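Local coordinates for protein transcriptional regulator, IclR family (Alicyclobacillus acidocaldarius subsp. acidocaldarius, PDB 5TJJ) that probably binds DNA through an N-terminal winged helix-turn-helix domain and regulates transcription, with a GAF-like domain at its C-terminal end, at residues Q28-L31 with T32-A35; S59-P62 with Q63-R66; A169-P172 with N173-T176. All coordinates share one frame; numbering follows the deposited sequence.

Contact 1 of 3, residues Q28-L31 with T32-A35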
loop_
_atom_site.group_PDB
_atom_site.type_symbol
_atom_site.label_atom_id
_atom_site.label_comp_id
_atom_site.label_asym_id
_atom_site.label_seq_id
_atom_site.Cartn_x
_atom_site.Cartn_y
_atom_site.Cartn_z
ATOM N N GLN A 28 -10.913 -14.983 -2.783
ATOM C CA GLN A 28 -11.213 -16.093 -1.867
ATOM C C GLN A 28 -10.958 -17.404 -2.631
ATOM O O GLN A 28 -11.817 -17.848 -3.422
ATOM C CB GLN A 28 -12.663 -16.028 -1.364
ATOM C CG GLN A 28 -13.003 -14.789 -0.546
ATOM C CD GLN A 28 -12.435 -14.772 0.872
ATOM O OE1 GLN A 28 -12.010 -15.800 1.430
ATOM N NE2 GLN A 28 -12.438 -13.583 1.476
ATOM N N SER A 29 -9.786 -18.009 -2.394
ATOM C CA SER A 29 -9.320 -19.156 -3.197
ATOM C C SER A 29 -9.017 -20.401 -2.363
ATOM O O SER A 29 -8.359 -20.299 -1.321
ATOM C CB SER A 29 -8.081 -18.742 -3.981
ATOM O OG SER A 29 -8.421 -17.815 -4.989
ATOM N N THR A 30 -9.493 -21.569 -2.815
ATOM C CA THR A 30 -9.161 -22.830 -2.136
ATOM C C THR A 30 -7.704 -23.193 -2.419
ATOM O O THR A 30 -7.069 -22.633 -3.329
ATOM C CB THR A 30 -10.041 -24.033 -2.551
ATOM O OG1 THR A 30 -9.756 -24.410 -3.910
ATOM C CG2 THR A 30 -11.511 -23.717 -2.378
ATOM N N LEU A 31 -7.195 -24.140 -1.629
ATOM C CA LEU A 31 -5.825 -24.589 -1.745
ATOM C C LEU A 31 -5.607 -25.132 -3.159
ATOM O O LEU A 31 -4.608 -24.792 -3.791
ATOM C CB LEU A 31 -5.495 -25.621 -0.659
ATOM C CG LEU A 31 -4.155 -26.357 -0.712
ATOM C CD1 LEU A 31 -3.028 -25.352 -0.623
ATOM C CD2 LEU A 31 -4.043 -27.402 0.387
ATOM N N THR A 32 -6.556 -25.926 -3.668
ATOM C CA THR A 32 -6.447 -26.517 -5.005
ATOM C C THR A 32 -6.325 -25.438 -6.080
ATOM O O THR A 32 -5.395 -25.455 -6.884
ATOM C CB THR A 32 -7.650 -27.432 -5.326
ATOM O OG1 THR A 32 -7.669 -28.509 -4.395
ATOM C CG2 THR A 32 -7.583 -28.009 -6.751
ATOM N N GLU A 33 -7.260 -24.498 -6.083
ATOM C CA GLU A 33 -7.257 -23.418 -7.062
ATOM C C GLU A 33 -5.908 -22.660 -7.052
ATOM O O GLU A 33 -5.319 -22.399 -8.109
ATOM C CB GLU A 33 -8.419 -22.468 -6.781
ATOM C CG GLU A 33 -9.814 -23.091 -6.966
ATOM C CD GLU A 33 -10.950 -22.191 -6.488
ATOM O OE1 GLU A 33 -10.737 -21.373 -5.552
ATOM O OE2 GLU A 33 -12.065 -22.307 -7.057
ATOM N N ILE A 34 -5.402 -22.351 -5.856
ATOM C CA ILE A 34 -4.097 -21.687 -5.723
ATOM C C ILE A 34 -2.953 -22.514 -6.332
ATOM O O ILE A 34 -2.174 -22.005 -7.164
ATOM C CB ILE A 34 -3.759 -21.337 -4.261
ATOM C CG1 ILE A 34 -4.719 -20.259 -3.759
ATOM C CG2 ILE A 34 -2.320 -20.816 -4.151
ATOM C CD1 ILE A 34 -4.705 -20.042 -2.261
ATOM N N ALA A 35 -2.837 -23.761 -5.887
ATOM C CA ALA A 35 -1.763 -24.642 -6.352
ATOM C C ALA A 35 -1.821 -24.900 -7.867
ATOM O O ALA A 35 -0.797 -24.855 -8.548
ATOM C CB ALA A 35 -1.791 -25.942 -5.581
#

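Contact 2 of 3, residues S59-P62 with Q63-R66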
loop_
_atom_site.group_PDB
_atom_site.type_symbol
_atom_site.label_atom_id
_atom_site.label_comp_id
_atom_site.label_asym_id
_atom_site.label_seq_id
_atom_site.Cartn_x
_atom_site.Cartn_y
_atom_site.Cartn_z
ATOM N N SER A 59 -5.532 -14.879 5.508
ATOM C CA SER A 59 -6.541 -15.529 6.371
ATOM C C SER A 59 -7.219 -16.684 5.695
ATOM O O SER A 59 -7.177 -16.839 4.484
ATOM C CB SER A 59 -7.571 -14.549 6.949
ATOM O OG SER A 59 -7.786 -13.457 6.095
ATOM N N TYR A 60 -7.831 -17.510 6.527
ATOM C CA TYR A 60 -8.497 -18.730 6.096
ATOM C C TYR A 60 -9.906 -18.705 6.702
ATOM O O TYR A 60 -10.099 -18.301 7.842
ATOM C CB TYR A 60 -7.671 -19.936 6.562
ATOM C CG TYR A 60 -8.259 -21.294 6.251
ATOM C CD1 TYR A 60 -8.276 -21.780 4.944
ATOM C CD2 TYR A 60 -8.767 -22.115 7.264
ATOM C CE1 TYR A 60 -8.787 -23.024 4.642
ATOM C CE2 TYR A 60 -9.286 -23.366 6.965
ATOM C CZ TYR A 60 -9.295 -23.815 5.649
ATOM O OH TYR A 60 -9.826 -25.057 5.313
ATOM N N ASP A 61 -10.888 -19.097 5.915
ATOM C CA ASP A 61 -12.249 -19.192 6.366
ATOM C C ASP A 61 -12.535 -20.705 6.476
ATOM O O ASP A 61 -12.607 -21.390 5.453
ATOM C CB ASP A 61 -13.157 -18.486 5.358
ATOM C CG ASP A 61 -14.626 -18.690 5.639
ATOM O OD1 ASP A 61 -14.993 -19.274 6.682
ATOM O OD2 ASP A 61 -15.424 -18.258 4.795
ATOM N N PRO A 62 -12.686 -21.233 7.707
ATOM C CA PRO A 62 -12.913 -22.690 7.842
ATOM C C PRO A 62 -14.197 -23.230 7.208
ATOM O O PRO A 62 -14.248 -24.418 6.929
ATOM C CB PRO A 62 -12.946 -22.925 9.364
ATOM C CG PRO A 62 -12.398 -21.680 9.979
ATOM C CD PRO A 62 -12.671 -20.557 9.018
ATOM N N GLN A 63 -15.210 -22.381 6.990
ATOM C CA GLN A 63 -16.477 -22.790 6.341
ATOM C C GLN A 63 -16.296 -23.181 4.873
ATOM O O GLN A 63 -16.617 -24.295 4.481
ATOM C CB GLN A 63 -17.512 -21.662 6.385
ATOM C CG GLN A 63 -17.980 -21.231 7.762
ATOM C CD GLN A 63 -18.659 -19.865 7.709
ATOM O OE1 GLN A 63 -18.003 -18.830 7.496
ATOM N NE2 GLN A 63 -19.972 -19.854 7.877
ATOM N N SER A 64 -15.805 -22.234 4.078
ATOM C CA SER A 64 -15.647 -22.373 2.623
ATOM C C SER A 64 -14.299 -22.952 2.222
ATOM O O SER A 64 -14.120 -23.332 1.067
ATOM C CB SER A 64 -15.749 -20.996 1.980
ATOM O OG SER A 64 -14.699 -20.174 2.469
ATOM N N ARG A 65 -13.346 -22.954 3.161
ATOM C CA ARG A 65 -11.984 -23.493 2.976
ATOM C C ARG A 65 -11.147 -22.644 2.026
ATOM O O ARG A 65 -10.272 -23.160 1.321
ATOM C CB ARG A 65 -12.007 -24.961 2.509
ATOM C CG ARG A 65 -13.028 -25.882 3.205
ATOM C CD ARG A 65 -12.526 -26.551 4.490
ATOM N NE ARG A 65 -11.268 -27.287 4.304
ATOM C CZ ARG A 65 -11.124 -28.430 3.620
ATOM N NH1 ARG A 65 -12.161 -29.003 3.015
ATOM N NH2 ARG A 65 -9.923 -28.997 3.528
ATOM N N ARG A 66 -11.402 -21.337 2.048
ATOM C CA ARG A 66 -10.777 -20.380 1.132
ATOM C C ARG A 66 -9.856 -19.431 1.871
ATOM O O ARG A 66 -10.142 -19.021 3.001
ATOM C CB ARG A 66 -11.825 -19.576 0.386
ATOM C CG ARG A 66 -12.523 -20.385 -0.678
ATOM C CD ARG A 66 -13.834 -19.777 -1.147
ATOM N NE ARG A 66 -14.501 -20.694 -2.074
ATOM C CZ ARG A 66 -14.202 -20.845 -3.366
ATOM N NH1 ARG A 66 -13.245 -20.118 -3.941
ATOM N NH2 ARG A 66 -14.868 -21.728 -4.091
#

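Contact 3 of 3, residues A169-P172 with N173-T176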
loop_
_atom_site.group_PDB
_atom_site.type_symbol
_atom_site.label_atom_id
_atom_site.label_comp_id
_atom_site.label_asym_id
_atom_site.label_seq_id
_atom_site.Cartn_x
_atom_site.Cartn_y
_atom_site.Cartn_z
ATOM N N ALA A 169 -0.835 21.969 -35.212
ATOM C CA ALA A 169 0.497 21.771 -35.795
ATOM C C ALA A 169 1.553 22.662 -35.127
ATOM O O ALA A 169 1.679 23.837 -35.482
ATOM C CB ALA A 169 0.451 22.042 -37.300
ATOM N N TYR A 170 2.320 22.105 -34.182
ATOM C CA TYR A 170 3.395 22.869 -33.512
ATOM C C TYR A 170 4.629 23.071 -34.381
ATOM O O TYR A 170 5.276 24.114 -34.301
ATOM C CB TYR A 170 3.804 22.226 -32.197
ATOM C CG TYR A 170 2.719 22.276 -31.160
ATOM C CD1 TYR A 170 2.522 23.416 -30.379
ATOM C CD2 TYR A 170 1.877 21.175 -30.956
ATOM C CE1 TYR A 170 1.515 23.460 -29.427
ATOM C CE2 TYR A 170 0.867 21.199 -30.006
ATOM C CZ TYR A 170 0.687 22.337 -29.244
ATOM O OH TYR A 170 -0.323 22.342 -28.313
ATOM N N THR A 171 4.964 22.083 -35.198
ATOM C CA THR A 171 6.154 22.158 -36.050
ATOM C C THR A 171 5.816 21.606 -37.428
ATOM O O THR A 171 4.699 21.156 -37.637
ATOM C CB THR A 171 7.316 21.325 -35.457
ATOM O OG1 THR A 171 7.035 19.931 -35.632
ATOM C CG2 THR A 171 7.535 21.611 -33.957
ATOM N N PRO A 172 6.774 21.643 -38.379
ATOM C CA PRO A 172 6.578 20.949 -39.670
ATOM C C PRO A 172 6.497 19.413 -39.614
ATOM O O PRO A 172 6.079 18.800 -40.611
ATOM C CB PRO A 172 7.809 21.365 -40.484
ATOM C CG PRO A 172 8.196 22.683 -39.914
ATOM C CD PRO A 172 7.930 22.562 -38.442
ATOM N N ASN A 173 6.923 18.809 -38.496
ATOM C CA ASN A 173 6.865 17.356 -38.309
ATOM C C ASN A 173 5.680 16.906 -37.489
ATOM O O ASN A 173 5.530 15.708 -37.279
ATOM C CB ASN A 173 8.115 16.839 -37.593
ATOM C CG ASN A 173 9.403 17.288 -38.246
ATOM O OD1 ASN A 173 9.412 17.704 -39.389
ATOM N ND2 ASN A 173 10.509 17.195 -37.504
ATOM N N SER A 174 4.872 17.837 -36.984
ATOM C CA SER A 174 3.612 17.491 -36.329
ATOM C C SER A 174 2.719 16.654 -37.234
ATOM O O SER A 174 2.657 16.857 -38.448
ATOM C CB SER A 174 2.833 18.732 -35.879
ATOM O OG SER A 174 3.303 19.199 -34.638
ATOM N N ILE A 175 2.041 15.697 -36.618
ATOM C CA ILE A 175 1.120 14.838 -37.315
ATOM C C ILE A 175 -0.208 15.536 -37.164
ATOM O O ILE A 175 -0.708 15.711 -36.049
ATOM C CB ILE A 175 1.032 13.417 -36.711
ATOM C CG1 ILE A 175 2.424 12.831 -36.385
ATOM C CG2 ILE A 175 0.275 12.508 -37.672
ATOM C CD1 ILE A 175 3.453 12.902 -37.501
ATOM N N THR A 176 -0.714 15.992 -38.295
ATOM C CA THR A 176 -2.058 16.535 -38.442
ATOM C C THR A 176 -2.959 15.758 -39.424
ATOM O O THR A 176 -4.149 16.037 -39.487
ATOM C CB THR A 176 -1.956 17.992 -38.932
ATOM O OG1 THR A 176 -1.159 18.051 -40.126
ATOM C CG2 THR A 176 -1.303 18.846 -37.854
#

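Contact 1 of 3, residues Q28-L31 with T32-A35
E33 folds back over T30, the N-cap residue of helix 31-38, and the two exchange bonds as a capping box. The E33 side chain starts beside its own backbone N (chi1 -65°) and then runs on extended, a course that carries it across the threonine hydroxyl. Its CB lies near both T30 OG1 and T30 O. One atom further, E33 CG rests 3.3 Å from T30 OG1, an aliphatic carbon laid against the capping oxygen. E33 CD lies 3.6 Å from T30 OG1 as the two side chains cross. At the tip, E33 OE1 accepts a hydrogen bond from T30 N at 3.0 Å; the bond is fairly straight (161°) and reaches the carboxylate from its anti side, somewhat out of plane. The same oxygen also lies 3.5 Å from S29 CA. In return, T30 OG1 accepts from E33 N at 3.3 Å, a weak bond although nearly linear, so both backbone N-H groups have a side-chain acceptor. The ordinary helical ladder begins directly inside the box, with I34 N bonded to T30 O and A35 N to L31 O. On the inner side, I34 CG1 packs 3.7 Å from S29 CB, closing the corner between strand and helix with carbon. The carboxylate has a further, weak and long ion pair from E33 OE1 to R66 NH1. Beyond the corner, S29 shares backbone hydrogen bonds with Y67 of strand 66-69, and S29 and I34 both lean on L21 of helix 9-21. L31 faces the other way, onto C45, L46 and L49 of helix 42-54, while T32 OG1 bonds to K42 NZ, so the cap is wedged between the helices and the small sheet of the winged helix-turn-helix domain.

Contact 2 of 3, residues S59-P62 with Q63-R66
Y60 OH receives the N-H of R65 NE at 2.8 Å, the shortest polar bond of this hairpin loop. The hydroxyl sits at the edge of the guanidinium, close to its plane, and the bond is noticeably bent (136°). R65 reaches it by bending at chi2 and chi3, which brings its chain alongside the phenol, with R65 CD 3.2 Å from Y60 OH and the ring and guanidinium planes 81° apart. Nearer the backbone, Y60 CE1 lies 3.5 Å from R65 C, so the ring leans obliquely on the end of the turn. A second cluster gathers at the aspartate. With CG anti to the backbone N (chi1 172°), D61 turns its carboxylate back over the loop, where Q63 N donates to D61 OD1 at 3.1 Å, coming from above the carboxylate plane. This is an Asx turn, and S64 OG adds a weak bond to D61 OD2 at 3.1 Å. Main-chain bonds close the loop: R65 N gives to D61 O at 2.9 Å, and D61 N gives to R66 O at 3.0 Å. Between them P62, Q63 and S64 follow helical backbone angles, and R65 has the positive phi of the left-handed region, which swings the chain round into the returning strand. The hairpin 58-61/66-69 is the wing of the domain; S59 pairs through its backbone with S68, the Y60 ring meets that of Y67, and the R66 guanidinium leaves the loop to bond Q28 O. Chemically, D61 and Y60 both accept bonds from loop residues that follow them: the D61 carboxylate, probably ionised, gathers a backbone N-H and a hydroxyl, while in a separate bond the positive R65 would tend to polarise the phenol oxygen of Y60 toward it.

Contact 3 of 3, residues A169-P172 with N173-T176
S174 turns its hydroxyl back toward the backbone of Y170 and T171, and P172 and N173 form the bend between. S174 OG stands beside its own backbone N, anti to the carbonyl carbon, a setting (chi1 -83°) that points the oxygen back at two successive amides. Y170 N reaches S174 OG at 3.1 Å and T171 N at 3.4 Å, both weak bonds, while the same S174 OG also bonds to E199 O. N173 and P172 are the central residues of a type I beta turn from T171 to S174, closed by a weak bond from S174 N to T171 O at 3.4 Å. Inside the turn, T171 OG1 accepts a hydrogen bond from N173 N at 3.1 Å, an ST turn, and a weak one from S174 N. N173 OD1 lies 3.4 Å from P172 C. Where the loop doubles back, A169 CB touches T176 CG2 at 3.7 Å. Replacing T171 by an alanine removes the hydroxyl, and would probably leave N173 N without its side-chain acceptor and G198 O without this partner. The loop joins helix 156-164 to helix 178-191. T171 OG1 bonds to G198 O and N173 ND2 to H197 O, which fastens the turn to the end of strand 194-197, while I175 packs on E180, Y181 and L184 of helix 178-191.

From the N terminus, contact 1 turns the chain from strand 29-30 into helix 31-38, and contact 2 later closes the hairpin between strands 58-61 and 66-69. Contact 3 comes much further on, in the loop between helices 156-164 and 178-191. The three follow in series; none nests in or crosses another. Contacts 1 and 2 nevertheless touch, their centres about 11 Å apart, because both reach the same three-stranded sheet and R66 extends from the second onto the first. Contact 3 stands alone, its centre about 54 Å from that of contact 1 and beyond the chain's centre, tying a loop of the C-terminal domain to strand 194-197 at one edge of the six-stranded sheet.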